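Putative cell wall hydrolase phosphatase-associated protein (Clostridioides difficile, PDB 7CFL) is an autolysin whose C-terminal NlpC/P60 domain, the part in this chain, probably acts as a cysteine-type endopeptidase on the bacterial cell wall. Local coordinates at residues T23-P28 / V117-I122; S38-G43 / I57-R62; G43-V48 / S95-Y100; D63-G68 / Y131-R136. All coordinates share one frame; numbering follows the deposited sequence.

Contact 1: T23-P28 / V117-I122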
loop_
_atom_site.group_PDB
_atom_site.type_symbol
_atom_site.label_atom_id
_atom_site.label_comp_id
_atom_site.label_asym_id
_atom_site.label_seq_id
_atom_site.Cartn_x
_atom_site.Cartn_y
_atom_site.Cartn_z
ATOM N N THR A 23 1.676 1.894 13.830
ATOM C CA THR A 23 2.028 1.001 14.979
ATOM C C THR A 23 2.809 -0.208 14.455
ATOM O O THR A 23 3.510 -0.850 15.273
ATOM C CB THR A 23 0.848 0.477 15.812
ATOM O OG1 THR A 23 0.018 -0.442 15.099
ATOM C CG2 THR A 23 -0.008 1.565 16.415
ATOM N N LEU A 24 2.683 -0.541 13.170
ATOM C CA LEU A 24 3.328 -1.731 12.567
ATOM C C LEU A 24 4.671 -1.375 11.920
ATOM O O LEU A 24 5.257 -2.283 11.277
ATOM C CB LEU A 24 2.366 -2.375 11.570
ATOM C CG LEU A 24 0.984 -2.760 12.095
ATOM C CD1 LEU A 24 0.096 -3.217 10.961
ATOM C CD2 LEU A 24 1.071 -3.863 13.142
ATOM N N LEU A 25 5.106 -0.100 11.955
ATOM C CA LEU A 25 6.436 0.322 11.431
ATOM C C LEU A 25 7.507 -0.611 11.994
ATOM O O LEU A 25 7.461 -0.893 13.206
ATOM C CB LEU A 25 6.756 1.781 11.786
ATOM C CG LEU A 25 6.088 2.815 10.870
ATOM C CD1 LEU A 25 6.074 4.191 11.506
ATOM C CD2 LEU A 25 6.781 2.871 9.521
ATOM N N GLY A 26 8.390 -1.090 11.115
ATOM C CA GLY A 26 9.557 -1.900 11.492
ATOM C C GLY A 26 9.244 -3.382 11.463
ATOM O O GLY A 26 10.204 -4.170 11.685
ATOM N N LYS A 27 7.975 -3.776 11.254
ATOM C CA LYS A 27 7.586 -5.217 11.289
ATOM C C LYS A 27 8.103 -5.855 10.008
ATOM O O LYS A 27 8.085 -5.226 8.956
ATOM C CB LYS A 27 6.084 -5.394 11.492
ATOM C CG LYS A 27 5.592 -4.916 12.861
ATOM C CD LYS A 27 4.397 -5.638 13.382
ATOM C CE LYS A 27 4.754 -6.615 14.472
ATOM N NZ LYS A 27 5.040 -5.916 15.743
ATOM N N PRO A 28 8.639 -7.092 10.049
ATOM C CA PRO A 28 9.369 -7.645 8.904
ATOM C C PRO A 28 8.508 -8.015 7.687
ATOM O O PRO A 28 7.351 -8.405 7.864
ATOM C CB PRO A 28 10.018 -8.915 9.489
ATOM C CG PRO A 28 9.048 -9.316 10.563
ATOM C CD PRO A 28 8.646 -8.009 11.203
ATOM N N VAL A 117 7.980 -2.981 7.177
ATOM C CA VAL A 117 6.990 -1.871 7.078
ATOM C C VAL A 117 7.757 -0.566 7.290
ATOM O O VAL A 117 8.450 -0.381 8.352
ATOM C CB VAL A 117 5.843 -2.024 8.085
ATOM C CG1 VAL A 117 4.893 -0.844 8.033
ATOM C CG2 VAL A 117 5.090 -3.326 7.898
ATOM N N THR A 118 7.630 0.340 6.327
ATOM C CA THR A 118 8.439 1.571 6.293
ATOM C C THR A 118 7.618 2.614 5.547
ATOM O O THR A 118 6.519 2.285 5.038
ATOM C CB THR A 118 9.807 1.373 5.622
ATOM O OG1 THR A 118 10.593 2.537 5.874
ATOM C CG2 THR A 118 9.741 1.153 4.125
ATOM N N ILE A 119 8.196 3.794 5.473
ATOM C CA ILE A 119 7.573 4.941 4.753
ATOM C C ILE A 119 8.489 5.333 3.592
ATOM O O ILE A 119 9.718 5.496 3.813
ATOM C CB ILE A 119 7.303 6.082 5.745
ATOM C CG1 ILE A 119 6.133 5.736 6.672
ATOM C CG2 ILE A 119 7.054 7.391 5.000
ATOM C CD1 ILE A 119 6.042 6.612 7.893
ATOM N N SER A 120 7.903 5.512 2.406
ATOM C CA SER A 120 8.606 5.890 1.159
ATOM C C SER A 120 7.732 6.926 0.450
ATOM O O SER A 120 6.535 7.026 0.809
ATOM C CB SER A 120 8.860 4.726 0.249
ATOM O OG SER A 120 9.456 3.646 0.938
ATOM N N ASN A 121 8.338 7.671 -0.469
ATOM C CA ASN A 121 7.682 8.775 -1.209
ATOM C C ASN A 121 7.376 8.312 -2.647
ATOM O O ASN A 121 8.282 7.939 -3.391
ATOM C CB ASN A 121 8.529 10.043 -1.127
ATOM C CG ASN A 121 7.686 11.255 -1.429
ATOM O OD1 ASN A 121 7.360 11.480 -2.586
ATOM N ND2 ASN A 121 7.260 11.959 -0.387
ATOM N N ILE A 122 6.118 8.378 -3.055
ATOM C CA ILE A 122 5.690 7.943 -4.420
ATOM C C ILE A 122 6.318 8.864 -5.491
ATOM O O ILE A 122 6.303 8.451 -6.660
ATOM C CB ILE A 122 4.150 7.860 -4.495
ATOM C CG1 ILE A 122 3.492 9.237 -4.626
ATOM C CG2 ILE A 122 3.591 7.057 -3.313
ATOM C CD1 ILE A 122 1.998 9.188 -4.721
#

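Contact 2: S38-G43 / I57-R62. With FLC (citrate anion), chain E.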
loop_
_atom_site.group_PDB
_atom_site.type_symbol
_atom_site.label_atom_id
_atom_site.label_comp_id
_atom_site.label_asym_id
_atom_site.label_seq_id
_atom_site.Cartn_x
_atom_site.Cartn_y
_atom_site.Cartn_z
ATOM N N SER A 38 4.239 -10.309 10.681
ATOM C CA SER A 38 5.000 -10.235 9.407
ATOM C C SER A 38 4.002 -9.982 8.268
ATOM O O SER A 38 2.807 -10.317 8.426
ATOM C CB SER A 38 5.826 -11.466 9.176
ATOM O OG SER A 38 5.002 -12.602 9.023
ATOM N N PHE A 39 4.467 -9.430 7.154
ATOM C CA PHE A 39 3.563 -8.970 6.073
ATOM C C PHE A 39 4.251 -9.025 4.712
ATOM O O PHE A 39 5.436 -8.794 4.628
ATOM C CB PHE A 39 3.133 -7.520 6.308
ATOM C CG PHE A 39 2.462 -7.247 7.630
ATOM C CD1 PHE A 39 1.119 -7.508 7.809
ATOM C CD2 PHE A 39 3.183 -6.762 8.715
ATOM C CE1 PHE A 39 0.502 -7.241 9.025
ATOM C CE2 PHE A 39 2.567 -6.524 9.938
ATOM C CZ PHE A 39 1.231 -6.784 10.098
ATOM N N ASP A 40 3.454 -9.193 3.654
ATOM C CA ASP A 40 3.857 -8.773 2.294
ATOM C C ASP A 40 3.062 -7.491 2.006
ATOM O O ASP A 40 2.297 -7.030 2.890
ATOM C CB ASP A 40 3.749 -9.912 1.281
ATOM C CG ASP A 40 2.349 -10.435 1.004
ATOM O OD1 ASP A 40 1.369 -9.684 1.242
ATOM O OD2 ASP A 40 2.248 -11.615 0.562
ATOM N N CYS A 41 3.254 -6.882 0.846
ATOM C CA CYS A 41 2.772 -5.493 0.651
ATOM C C CYS A 41 1.223 -5.496 0.655
ATOM O O CYS A 41 0.658 -4.705 1.386
ATOM C CB CYS A 41 3.445 -4.880 -0.567
ATOM S SG CYS A 41 2.862 -5.577 -2.129
ATOM N N SER A 42 0.586 -6.453 0.015
ATOM C CA SER A 42 -0.888 -6.573 -0.054
ATOM C C SER A 42 -1.435 -7.192 1.238
ATOM O O SER A 42 -2.544 -6.878 1.632
ATOM C CB SER A 42 -1.262 -7.390 -1.264
ATOM O OG SER A 42 -0.621 -8.653 -1.211
ATOM N N GLY A 43 -0.673 -8.058 1.902
ATOM C CA GLY A 43 -1.120 -8.592 3.200
ATOM C C GLY A 43 -1.181 -7.498 4.250
ATOM O O GLY A 43 -2.090 -7.535 5.109
ATOM N N ILE A 57 -10.673 -5.676 1.788
ATOM C CA ILE A 57 -10.108 -5.538 0.411
ATOM C C ILE A 57 -9.552 -6.890 -0.025
ATOM O O ILE A 57 -9.247 -7.762 0.839
ATOM C CB ILE A 57 -9.062 -4.409 0.336
ATOM C CG1 ILE A 57 -7.723 -4.818 0.946
ATOM C CG2 ILE A 57 -9.625 -3.117 0.938
ATOM C CD1 ILE A 57 -6.693 -3.720 1.051
ATOM N N PRO A 58 -9.365 -7.081 -1.348
ATOM C CA PRO A 58 -8.745 -8.293 -1.888
ATOM C C PRO A 58 -7.359 -8.591 -1.317
ATOM O O PRO A 58 -6.692 -7.720 -0.798
ATOM C CB PRO A 58 -8.608 -8.015 -3.395
ATOM C CG PRO A 58 -9.744 -7.045 -3.682
ATOM C CD PRO A 58 -9.839 -6.195 -2.434
ATOM N N ARG A 59 -6.980 -9.871 -1.396
ATOM C CA ARG A 59 -5.690 -10.354 -0.852
ATOM C C ARG A 59 -4.496 -9.827 -1.639
ATOM O O ARG A 59 -3.572 -9.378 -0.949
ATOM C CB ARG A 59 -5.655 -11.877 -0.798
ATOM C CG ARG A 59 -4.328 -12.451 -0.309
ATOM C CD ARG A 59 -3.955 -11.943 1.070
ATOM N NE ARG A 59 -2.669 -12.411 1.563
ATOM C CZ ARG A 59 -1.476 -11.870 1.292
ATOM N NH1 ARG A 59 -1.357 -10.809 0.491
ATOM N NH2 ARG A 59 -0.396 -12.391 1.858
ATOM N N VAL A 60 -4.491 -9.879 -2.984
ATOM C CA VAL A 60 -3.236 -9.600 -3.753
ATOM C C VAL A 60 -3.322 -8.206 -4.383
ATOM O O VAL A 60 -4.446 -7.721 -4.649
ATOM C CB VAL A 60 -2.878 -10.686 -4.788
ATOM C CG1 VAL A 60 -2.725 -12.050 -4.129
ATOM C CG2 VAL A 60 -3.869 -10.747 -5.924
ATOM N N SER A 61 -2.159 -7.635 -4.657
ATOM C CA SER A 61 -2.030 -6.228 -5.120
ATOM C C SER A 61 -2.824 -6.002 -6.416
ATOM O O SER A 61 -3.565 -4.994 -6.445
ATOM C CB SER A 61 -0.585 -5.806 -5.240
ATOM O OG SER A 61 0.117 -6.556 -6.216
ATOM N N ARG A 62 -2.735 -6.907 -7.405
ATOM C CA ARG A 62 -3.392 -6.748 -8.730
ATOM C C ARG A 62 -4.915 -6.712 -8.581
ATOM O O ARG A 62 -5.569 -6.004 -9.383
ATOM C CB ARG A 62 -2.909 -7.774 -9.764
ATOM C CG ARG A 62 -3.131 -9.234 -9.413
ATOM C CD ARG A 62 -2.162 -10.154 -10.153
ATOM N NE ARG A 62 -2.210 -11.513 -9.614
ATOM C CZ ARG A 62 -1.365 -12.051 -8.721
ATOM N NH1 ARG A 62 -0.338 -11.375 -8.230
ATOM N NH2 ARG A 62 -1.562 -13.294 -8.316
HETATM C CAC FLC E . 1.132 -11.651 -2.577
HETATM C CA FLC E . 2.077 -10.459 -2.441
HETATM C CB FLC E . 2.449 -9.755 -3.756
HETATM C CBC FLC E . 1.185 -9.271 -4.522
HETATM C CG FLC E . 3.274 -8.491 -3.504
HETATM C CGC FLC E . 4.588 -8.633 -2.780
HETATM O OA1 FLC E . 0.586 -11.849 -3.694
HETATM O OA2 FLC E . 0.931 -12.390 -1.560
HETATM O OB1 FLC E . 1.240 -9.323 -5.772
HETATM O OB2 FLC E . 0.214 -8.816 -3.863
HETATM O OG1 FLC E . 5.589 -8.884 -3.483
HETATM O OG2 FLC E . 4.608 -8.411 -1.534
HETATM O OHB FLC E . 3.149 -10.655 -4.584
#

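Contact 3: G43-V48 / S95-Y100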
loop_
_atom_site.group_PDB
_atom_site.type_symbol
_atom_site.label_atom_id
_atom_site.label_comp_id
_atom_site.label_asym_id
_atom_site.label_seq_id
_atom_site.Cartn_x
_atom_site.Cartn_y
_atom_site.Cartn_z
ATOM N N GLY A 43 -0.673 -8.058 1.902
ATOM C CA GLY A 43 -1.120 -8.592 3.200
ATOM C C GLY A 43 -1.181 -7.498 4.250
ATOM O O GLY A 43 -2.090 -7.535 5.109
ATOM N N PHE A 44 -0.265 -6.532 4.157
ATOM C CA PHE A 44 -0.193 -5.351 5.034
ATOM C C PHE A 44 -1.418 -4.488 4.811
ATOM O O PHE A 44 -2.122 -4.117 5.759
ATOM C CB PHE A 44 1.061 -4.538 4.732
ATOM C CG PHE A 44 1.185 -3.275 5.541
ATOM C CD1 PHE A 44 1.402 -3.308 6.910
ATOM C CD2 PHE A 44 1.078 -2.043 4.913
ATOM C CE1 PHE A 44 1.516 -2.130 7.637
ATOM C CE2 PHE A 44 1.190 -0.872 5.644
ATOM C CZ PHE A 44 1.424 -0.914 6.999
ATOM N N THR A 45 -1.664 -4.114 3.563
ATOM C CA THR A 45 -2.852 -3.264 3.295
ATOM C C THR A 45 -4.141 -3.991 3.694
ATOM O O THR A 45 -4.971 -3.369 4.370
ATOM C CB THR A 45 -2.876 -2.751 1.860
ATOM O OG1 THR A 45 -2.886 -3.830 0.927
ATOM C CG2 THR A 45 -1.699 -1.855 1.588
ATOM N N GLN A 46 -4.309 -5.274 3.335
ATOM C CA GLN A 46 -5.503 -6.034 3.777
ATOM C C GLN A 46 -5.636 -5.958 5.304
ATOM O O GLN A 46 -6.754 -5.744 5.791
ATOM C CB GLN A 46 -5.492 -7.475 3.269
ATOM C CG GLN A 46 -6.863 -8.125 3.326
ATOM C CD GLN A 46 -6.795 -9.589 2.994
ATOM O OE1 GLN A 46 -6.062 -10.343 3.656
ATOM N NE2 GLN A 46 -7.607 -10.017 2.055
ATOM N N TYR A 47 -4.587 -6.332 6.047
ATOM C CA TYR A 47 -4.640 -6.420 7.520
ATOM C C TYR A 47 -4.978 -5.056 8.145
ATOM O O TYR A 47 -5.870 -4.942 9.043
ATOM C CB TYR A 47 -3.298 -6.932 8.024
ATOM C CG TYR A 47 -3.224 -7.059 9.526
ATOM C CD1 TYR A 47 -3.747 -8.164 10.195
ATOM C CD2 TYR A 47 -2.582 -6.091 10.280
ATOM C CE1 TYR A 47 -3.650 -8.273 11.573
ATOM C CE2 TYR A 47 -2.475 -6.183 11.650
ATOM C CZ TYR A 47 -2.995 -7.289 12.300
ATOM O OH TYR A 47 -2.857 -7.374 13.650
ATOM N N VAL A 48 -4.325 -4.000 7.640
ATOM C CA VAL A 48 -4.536 -2.633 8.186
ATOM C C VAL A 48 -6.013 -2.268 7.962
ATOM O O VAL A 48 -6.638 -1.783 8.906
ATOM C CB VAL A 48 -3.582 -1.607 7.536
ATOM C CG1 VAL A 48 -4.084 -0.167 7.705
ATOM C CG2 VAL A 48 -2.158 -1.764 8.042
ATOM N N SER A 95 2.151 -5.163 -8.974
ATOM C CA SER A 95 2.940 -6.088 -8.119
ATOM C C SER A 95 3.238 -5.491 -6.725
ATOM O O SER A 95 3.871 -6.201 -5.893
ATOM C CB SER A 95 4.214 -6.447 -8.835
ATOM O OG SER A 95 4.936 -5.275 -9.196
ATOM N N HIS A 96 2.823 -4.245 -6.454
ATOM C CA HIS A 96 3.099 -3.570 -5.159
ATOM C C HIS A 96 1.966 -2.598 -4.824
ATOM O O HIS A 96 1.248 -2.107 -5.740
ATOM C CB HIS A 96 4.482 -2.899 -5.177
ATOM C CG HIS A 96 4.995 -2.544 -3.821
ATOM N ND1 HIS A 96 5.352 -3.511 -2.871
ATOM C CD2 HIS A 96 5.189 -1.340 -3.241
ATOM C CE1 HIS A 96 5.765 -2.896 -1.782
ATOM N NE2 HIS A 96 5.668 -1.556 -1.982
ATOM N N VAL A 97 1.782 -2.346 -3.543
ATOM C CA VAL A 97 0.707 -1.462 -3.016
ATOM C C VAL A 97 1.208 -0.866 -1.708
ATOM O O VAL A 97 1.857 -1.590 -0.902
ATOM C CB VAL A 97 -0.620 -2.226 -2.806
ATOM C CG1 VAL A 97 -0.496 -3.422 -1.853
ATOM C CG2 VAL A 97 -1.731 -1.342 -2.304
ATOM N N GLY A 98 0.816 0.365 -1.456
ATOM C CA GLY A 98 1.034 1.113 -0.217
ATOM C C GLY A 98 -0.206 1.896 0.133
ATOM O O GLY A 98 -1.138 1.965 -0.711
ATOM N N ILE A 99 -0.238 2.443 1.337
ATOM C CA ILE A 99 -1.349 3.290 1.844
ATOM C C ILE A 99 -0.842 4.717 1.808
ATOM O O ILE A 99 0.159 5.027 2.435
ATOM C CB ILE A 99 -1.813 2.895 3.263
ATOM C CG1 ILE A 99 -2.246 1.429 3.320
ATOM C CG2 ILE A 99 -2.889 3.835 3.772
ATOM C CD1 ILE A 99 -2.492 0.901 4.718
ATOM N N TYR A 100 -1.490 5.546 1.007
ATOM C CA TYR A 100 -1.109 6.972 0.955
ATOM C C TYR A 100 -1.368 7.674 2.302
ATOM O O TYR A 100 -2.476 7.524 2.914
ATOM C CB TYR A 100 -1.837 7.609 -0.219
ATOM C CG TYR A 100 -1.324 8.992 -0.522
ATOM C CD1 TYR A 100 -0.107 9.153 -1.161
ATOM C CD2 TYR A 100 -2.007 10.137 -0.107
ATOM C CE1 TYR A 100 0.379 10.419 -1.500
ATOM C CE2 TYR A 100 -1.506 11.403 -0.400
ATOM C CZ TYR A 100 -0.299 11.543 -1.061
ATOM O OH TYR A 100 0.223 12.785 -1.328
#

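Contact 4: D63-G68 / Y131-R136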
loop_
_atom_site.group_PDB
_atom_site.type_symbol
_atom_site.label_atom_id
_atom_site.label_comp_id
_atom_site.label_asym_id
_atom_site.label_seq_id
_atom_site.Cartn_x
_atom_site.Cartn_y
_atom_site.Cartn_z
ATOM N N ASP A 63 -5.475 -7.389 -7.591
ATOM C CA ASP A 63 -6.932 -7.435 -7.312
ATOM C C ASP A 63 -7.317 -6.200 -6.479
ATOM O O ASP A 63 -8.355 -5.579 -6.771
ATOM C CB ASP A 63 -7.277 -8.766 -6.619
ATOM C CG ASP A 63 -7.089 -9.979 -7.530
ATOM O OD1 ASP A 63 -7.091 -9.789 -8.732
ATOM O OD2 ASP A 63 -6.892 -11.130 -7.025
ATOM N N GLN A 64 -6.497 -5.791 -5.511
ATOM C CA GLN A 64 -6.754 -4.552 -4.732
ATOM C C GLN A 64 -6.810 -3.382 -5.727
ATOM O O GLN A 64 -7.678 -2.535 -5.549
ATOM C CB GLN A 64 -5.707 -4.316 -3.656
ATOM C CG GLN A 64 -5.672 -5.396 -2.576
ATOM C CD GLN A 64 -4.722 -4.949 -1.497
ATOM O OE1 GLN A 64 -4.133 -3.873 -1.523
ATOM N NE2 GLN A 64 -4.467 -5.835 -0.554
ATOM N N SER A 65 -5.987 -3.423 -6.772
ATOM C CA SER A 65 -5.921 -2.372 -7.839
ATOM C C SER A 65 -7.230 -2.258 -8.615
ATOM O O SER A 65 -7.360 -1.248 -9.391
ATOM C CB SER A 65 -4.743 -2.631 -8.778
ATOM O OG SER A 65 -4.548 -1.546 -9.682
ATOM N N LYS A 66 -8.115 -3.257 -8.563
ATOM C CA LYS A 66 -9.390 -3.255 -9.348
ATOM C C LYS A 66 -10.572 -2.989 -8.406
ATOM O O LYS A 66 -11.720 -3.171 -8.846
ATOM C CB LYS A 66 -9.553 -4.609 -10.054
ATOM C CG LYS A 66 -8.516 -4.921 -11.122
ATOM C CD LYS A 66 -8.753 -6.240 -11.844
ATOM C CE LYS A 66 -7.950 -7.392 -11.278
ATOM N NZ LYS A 66 -8.138 -8.644 -12.049
ATOM N N TYR A 67 -10.306 -2.670 -7.125
ATOM C CA TYR A 67 -11.353 -2.629 -6.071
ATOM C C TYR A 67 -11.557 -1.196 -5.578
ATOM O O TYR A 67 -10.600 -0.546 -5.187
ATOM C CB TYR A 67 -10.994 -3.580 -4.912
ATOM C CG TYR A 67 -12.005 -3.546 -3.794
ATOM C CD1 TYR A 67 -13.227 -4.210 -3.896
ATOM C CD2 TYR A 67 -11.787 -2.779 -2.661
ATOM C CE1 TYR A 67 -14.185 -4.120 -2.895
ATOM C CE2 TYR A 67 -12.742 -2.684 -1.654
ATOM C CZ TYR A 67 -13.930 -3.377 -1.751
ATOM O OH TYR A 67 -14.851 -3.245 -0.742
ATOM N N GLY A 68 -12.805 -0.743 -5.544
ATOM C CA GLY A 68 -13.149 0.564 -4.970
ATOM C C GLY A 68 -13.082 1.644 -6.038
ATOM O O GLY A 68 -12.985 1.327 -7.227
ATOM N N TYR A 131 4.418 3.907 -10.837
ATOM C CA TYR A 131 3.028 4.227 -10.420
ATOM C C TYR A 131 2.048 3.767 -11.502
ATOM O O TYR A 131 2.228 4.147 -12.697
ATOM C CB TYR A 131 2.868 5.718 -10.128
ATOM C CG TYR A 131 1.491 6.122 -9.687
ATOM C CD1 TYR A 131 1.207 6.332 -8.347
ATOM C CD2 TYR A 131 0.463 6.326 -10.605
ATOM C CE1 TYR A 131 -0.064 6.658 -7.918
ATOM C CE2 TYR A 131 -0.819 6.638 -10.186
ATOM C CZ TYR A 131 -1.080 6.835 -8.843
ATOM O OH TYR A 131 -2.329 7.183 -8.414
ATOM N N VAL A 132 1.010 3.024 -11.095
ATOM C CA VAL A 132 -0.042 2.511 -12.026
ATOM C C VAL A 132 -1.346 3.279 -11.809
ATOM O O VAL A 132 -1.825 3.920 -12.781
ATOM C CB VAL A 132 -0.247 0.992 -11.928
ATOM C CG1 VAL A 132 -1.439 0.544 -12.782
ATOM C CG2 VAL A 132 1.024 0.254 -12.329
ATOM N N ASN A 133 -1.925 3.192 -10.625
ATOM C CA ASN A 133 -3.272 3.703 -10.297
ATOM C C ASN A 133 -3.433 3.794 -8.780
ATOM O O ASN A 133 -2.492 3.450 -8.010
ATOM C CB ASN A 133 -4.384 2.872 -10.944
ATOM C CG ASN A 133 -4.686 1.533 -10.297
ATOM O OD1 ASN A 133 -3.867 0.988 -9.562
ATOM N ND2 ASN A 133 -5.857 1.004 -10.597
ATOM N N ALA A 134 -4.616 4.224 -8.371
ATOM C CA ALA A 134 -4.970 4.401 -6.964
ATOM C C ALA A 134 -6.437 4.044 -6.788
ATOM O O ALA A 134 -7.204 4.165 -7.755
ATOM C CB ALA A 134 -4.642 5.799 -6.557
ATOM N N ARG A 135 -6.809 3.643 -5.580
ATOM C CA ARG A 135 -8.190 3.284 -5.212
ATOM C C ARG A 135 -8.528 3.831 -3.822
ATOM O O ARG A 135 -7.661 3.777 -2.903
ATOM C CB ARG A 135 -8.377 1.770 -5.220
ATOM C CG ARG A 135 -8.232 1.118 -6.578
ATOM C CD ARG A 135 -9.419 1.394 -7.462
ATOM N NE ARG A 135 -9.245 0.716 -8.727
ATOM C CZ ARG A 135 -10.082 0.810 -9.767
ATOM N NH1 ARG A 135 -11.213 1.486 -9.672
ATOM N NH2 ARG A 135 -9.820 0.151 -10.875
ATOM N N ARG A 136 -9.751 4.351 -3.701
ATOM C CA ARG A 136 -10.359 4.855 -2.452
ATOM C C ARG A 136 -11.320 3.768 -1.959
ATOM O O ARG A 136 -12.207 3.348 -2.730
ATOM C CB ARG A 136 -11.030 6.209 -2.691
ATOM C CG ARG A 136 -11.526 6.850 -1.408
ATOM C CD ARG A 136 -11.812 8.317 -1.675
ATOM N NE ARG A 136 -10.548 8.928 -2.046
ATOM C CZ ARG A 136 -10.394 9.943 -2.899
ATOM N NH1 ARG A 136 -11.429 10.483 -3.514
ATOM N NH2 ARG A 136 -9.188 10.399 -3.157
#

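Contact 1: T23-P28 / V117-I122
Val117 sits against the turn Leu24-Lys27 and gives up more surface to this contact than any other residue; Leu25 comes next. The backbone of Val117 is held from both of its polar ends. Its O accepts from Gly26 N (2.9 Å) and its N donates to Lys27 O (2.9 Å). The side chain is directed at the turn. Its CB lies 3.3 Å from Leu24 O, and both methyls straddle the same oxygen: CG1, anti to the backbone N (chi1 176°), is 3.6 Å from Leu24 O, and CG2 is 3.5 Å from it. That carbonyl is already engaged by Lys27 N, which closes the turn, so the valine packs on an oxygen whose hydrogen bond is internal to the turn.

Leu25 works from the more exposed side. Its CB does not aim at the strand, but the branch bends over so that CD2 rests 3.9 Å from Thr118 CA and 4.1 Å from Ile119 CG1. Lys27 contributes mainly its carbonyl; its CB only grazes Val117 CG2, and the amine end leads away. Inward, Val117 continues onto Phe39, Phe44 and Ile107, and Leu24 onto Phe44 and Val48. The arrangement is a type II beta turn with Gly26 in its third position, at positive phi (92°), which ties the loop after helix 13-22 to Val117, where the chain turns a corner next to strand 118-121, outermost in the sheet of the NlpC/P60 fold.

Contact 2: S38-G43 / I57-R62
Asp40 and Arg59 meet tip to tip beside the pocket at the N-terminal end of helix 41-53. Cys41 is at the position of the catalytic cysteine of NlpC/P60 peptidases, so it is probably the nucleophile; in this crystal a citrate, probably from the crystallisation liquor, is bound there. The arginine grips the carboxylate end-on with two nitrogens. NH1 donates to Asp40 OD1 at 3.0 Å, on the syn lone pair, and NH2 to Asp40 OD2, also at 3.0 Å. The match is not flat, for the carboxylate and guanidinium planes stand 58° apart. Chi1 of 65° turns Asp40 CG back over the first turn of the helix, where OD1 also takes Gly43 N at 2.7 Å, an N-cap bond. Gly43 CA lies 3.5 Å above one face of the Arg59 guanidinium, toward its rim. Further out, Gly32 N donates to Asp40 OD2, while Glu34 pairs with Arg59 NE.

Citrate bridges the two segments. Its OB2 is held by Ser42 OG and by Ser61 N, each 2.8 Å from OB2, and Cys41 N donates to OG2 at 3.1 Å in an almost straight bond (176°). Tyr29 OH and Trp31 NE1 also bind the ligand. Asp40 OD2 lies only 2.6 Å from citrate OA2, close enough that one of these two acid groups probably holds a proton. Two N-H groups at helix starts, Cys41 N and Ser61 N, thus face citrate carboxylates, which would probably make the pocket attractive to anionic or carbonyl oxygen.

Contact 3: G43-V48 / S95-Y100
Ile99 reaches from strand 96-102 toward Val48 of helix 41-53, tip to tip. From CB the longer branch leaves with CG1 anti to the carbonyl carbon (chi1 -57°), and CG1 runs alongside Thr45 CG2 at 3.8 Å, the two side chains sliding past each other in opposite directions. The next torsion is extended (chi2 170°) and carries CD1 to the helix, 3.5 Å from Val48 CG1 and 3.9 Å from Val48 CB. CD1 also comes within 4.2 Å of Phe44 CE2, the isoleucine crossing the phenylalanine at about a right angle. This is the centre of the papain-like NlpC/P60 fold: helix 41-53 lies on the antiparallel sheet, the short axes 8.3 Å apart at 39°. One turn nearer the start of the helix, Thr45 points at Val97, with OG1 3.7 Å from Val97 CG1 and CG2 3.9 Å from Val97 CG2. The buried threonine hydroxyl has Gln64 OE1 as its strongest partner and Ser42 O as a second for the same proton. Within the helix, Val48 CG2 covers one face of the Phe44 ring toward its rim, and Val17 of helix 13-22 touches both Val48 and Ile99.

Contact 4: D63-G68 / Y131-R136
Ser65 and Asn133 lock together in the tight half of this contact. Ser65 OG donates to Asn133 OD1 at 2.6 Å, and Asn133 ND2 returns a bond to Ser65 O at 3.0 Å, along a lone pair of that carbonyl, so both ends of the amide are engaged and its flip is fixed. Arg135 adds a side-on grip on the same oxygen: NE at 2.8 Å from Ser65 O, well above the carbonyl plane, and NH2 at 3.2 Å from Ser65 O, in that plane. Three donors thus converge on one carbonyl, which lies at the edge of the guanidinium. Lower down the same side chain, chi2 (-74°) turns CD back over Tyr67 O, and Arg135 CB, CG and CD each lie 3.2 Å from that oxygen. Phe83 of the neighbouring strand 81-84 packs against Ser65, Asn133 and Arg135.

The Ser65 carbonyl belongs to a type I beta turn, Gln64-Tyr67, that leads from helix 61-64 to strand 69-71; strand 131-136 lies between 69-71 and 81-84 in the antiparallel sheet of the NlpC/P60 fold.

Toward solvent the hold slackens. Arg135 NH1 makes a weak bond to Gly68 O at 3.0 Å (129°). Lys66 C lies over one face of the guanidinium, offset toward the rim. The side chains of Lys66 and Tyr67 start away from the strand, and Lys66 NZ forms a long salt bridge, 3.7 Å, with Asp63 OD1.

Contact 3 is the core of the domain, buried, with no hydrogen bond across it and almost all aliphatic and aromatic carbon, and contact 2 adjoins it on the same helix, 41-53, sharing Gly43. There the chemistry turns to charge and helix-end N-H groups around the citrate. Contacts 1 and 4 are only partly buried, their centres about 20 Å apart on opposite sides of the chain's centre, and each fastens a turn to the sheet that contact 3 also reaches. Contact 1 does so with two backbone bonds and aliphatic packing, contact 4 with side-chain donors. Gln64 of contact 4 ties it to contact 2 through Ser42 and Pro58, while a backbone bond joins Pro28 of contact 1 to Phe39 of contact 2.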